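Local coordinates for macrolide export ATP-binding/permease protein macB (Actinobacillus actinomycetemcomitans, PDB 3FTJ) that is the periplasmic region of a non-canonical ABC transporter that probably works in a tripartite efflux system and confers macrolide resistance, at residues 32-36 and 201-205. Residues are numbered along the deposited sequence; the frame is centred on the assembly and turned at random.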
loop_
_atom_site.group_PDB
_atom_site.type_symbol
_atom_site.label_atom_id
_atom_site.label_comp_id
_atom_site.label_asym_id
_atom_site.label_seq_id
_atom_site.Cartn_x
_atom_site.Cartn_y
_atom_site.Cartn_z
ATOM N N ILE A 32 13.857 6.624 6.960
ATOM C CA ILE A 32 13.292 7.218 8.164
ATOM C C ILE A 32 11.774 7.252 8.082
ATOM O O ILE A 32 11.212 7.930 7.225
ATOM C CB ILE A 32 13.779 8.660 8.362
ATOM C CG1 ILE A 32 15.258 8.787 7.994
ATOM C CG2 ILE A 32 13.495 9.121 9.790
ATOM C CD1 ILE A 32 16.177 8.153 8.996
ATOM N N GLN A 33 11.107 6.536 8.980
ATOM C CA GLN A 33 9.649 6.475 8.952
ATOM C C GLN A 33 8.995 7.570 9.787
ATOM O O GLN A 33 8.995 7.493 11.012
ATOM C CB GLN A 33 9.171 5.132 9.488
ATOM C CG GLN A 33 9.170 4.025 8.491
ATOM C CD GLN A 33 8.374 2.835 8.980
ATOM O OE1 GLN A 33 8.509 2.402 10.137
ATOM N NE2 GLN A 33 7.541 2.291 8.102
ATOM N N ASN A 34 8.413 8.573 9.132
ATOM C CA ASN A 34 7.707 9.624 9.852
ATOM C C ASN A 34 6.215 9.634 9.581
ATOM O O ASN A 34 5.439 10.216 10.345
ATOM C CB ASN A 34 8.335 10.988 9.580
ATOM C CG ASN A 34 9.561 11.234 10.428
ATOM O OD1 ASN A 34 10.602 11.664 9.933
ATOM N ND2 ASN A 34 9.445 10.956 11.720
ATOM N N LEU A 35 5.801 8.972 8.505
ATOM C CA LEU A 35 4.373 8.798 8.256
ATOM C C LEU A 35 3.783 7.897 9.342
ATOM O O LEU A 35 4.370 6.870 9.680
ATOM C CB LEU A 35 4.140 8.194 6.867
ATOM C CG LEU A 35 4.487 9.128 5.699
ATOM C CD1 LEU A 35 4.426 8.404 4.362
ATOM C CD2 LEU A 35 3.550 10.342 5.699
ATOM N N LYS A 36 2.630 8.286 9.881
ATOM C CA LYS A 36 1.967 7.541 10.952
ATOM C C LYS A 36 0.523 7.258 10.610
ATOM O O LYS A 36 -0.093 7.966 9.815
ATOM C CB LYS A 36 1.970 8.332 12.265
ATOM C CG LYS A 36 3.233 9.077 12.584
ATOM C CD LYS A 36 3.032 9.887 13.837
ATOM C CE LYS A 36 4.283 10.647 14.241
ATOM N NZ LYS A 36 4.156 11.229 15.636
ATOM N N HIS A 201 3.708 17.094 10.575
ATOM C CA HIS A 201 5.083 16.650 10.820
ATOM C C HIS A 201 5.998 17.755 11.322
ATOM O O HIS A 201 7.062 17.480 11.877
ATOM C CB HIS A 201 5.687 16.049 9.545
ATOM C CG HIS A 201 5.125 14.709 9.188
ATOM N ND1 HIS A 201 5.698 13.888 8.233
ATOM C CD2 HIS A 201 4.064 14.029 9.680
ATOM C CE1 HIS A 201 4.991 12.779 8.130
ATOM N NE2 HIS A 201 3.994 12.837 8.998
ATOM N N GLY A 202 5.594 19.003 11.109
ATOM C CA GLY A 202 6.416 20.140 11.481
ATOM C C GLY A 202 7.464 20.491 10.439
ATOM O O GLY A 202 8.241 21.426 10.635
ATOM N N LYS A 203 7.477 19.747 9.333
ATOM C CA LYS A 203 8.462 19.934 8.263
ATOM C C LYS A 203 8.136 19.057 7.052
ATOM O O LYS A 203 7.416 18.061 7.163
ATOM C CB LYS A 203 9.872 19.593 8.759
ATOM C CG LYS A 203 10.083 18.104 9.050
ATOM C CD LYS A 203 11.508 17.824 9.485
ATOM C CE LYS A 203 11.888 16.359 9.278
ATOM N NZ LYS A 203 11.230 15.417 10.242
ATOM N N LYS A 204 8.685 19.417 5.897
ATOM C CA LYS A 204 8.462 18.641 4.683
ATOM C C LYS A 204 9.461 17.490 4.627
ATOM O O LYS A 204 10.569 17.635 4.113
ATOM C CB LYS A 204 8.576 19.527 3.435
ATOM C CG LYS A 204 8.386 18.786 2.119
ATOM C CD LYS A 204 6.988 18.961 1.568
ATOM C CE LYS A 204 6.779 18.159 0.294
ATOM N NZ LYS A 204 8.002 18.147 -0.541
ATOM N N ASP A 205 9.055 16.352 5.182
ATOM C CA ASP A 205 9.903 15.179 5.244
ATOM C C ASP A 205 9.229 14.016 4.534
ATOM O O ASP A 205 9.361 12.862 4.941
ATOM C CB ASP A 205 10.205 14.821 6.700
ATOM C CG ASP A 205 8.952 14.539 7.501
ATOM O OD1 ASP A 205 7.868 14.442 6.898
ATOM O OD2 ASP A 205 9.054 14.408 8.738
#
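Asn-34 and His-201 form the tighter half of this contact: the backbone O of Asn-34 lies 3.4 Å from CE1 of His-201, approaching the imidazole obliquely, while CB of Asn-34 is 4.1 Å from that carbon. Beside it CD2 of Leu-35 reaches the same ring, 3.7 Å from CE1 of His-201 and likewise oblique. CB of Asn-34 also packs against buried Asp-205, 3.6 Å from its OD2. Two carboxylates fix the ring's rotation. ND1 of His-201 donates to OD1 of Asp-205 at 2.6 Å, with an N-H...O angle of 178°. OD1 of Asp-205 accepts through its syn lone pair and lies only 2° out of the ring plane. On the other ring nitrogen, NE2 is hydrogen-bonded to Asp-39 of helix 37-44, whose OD2 also accepts from the backbone N of Lys-36, the N-cap residue. Within this MacB periplasmic region the contact thus joins the loop between helices 27-31 and 37-44 to the loop between helix 186-201 and strand 206-209, which Gly-202 opens with positive phi. Packing thins toward Lys-203, an exposed residue that loses only 11 Å² to segment 32-36. Its side chain bends at the last torsion, chi4 -72°, and brings NZ of Lys-203 back to OD2 of Asp-205 in a 2.8 Å salt bridge, on the anti side of that oxygen.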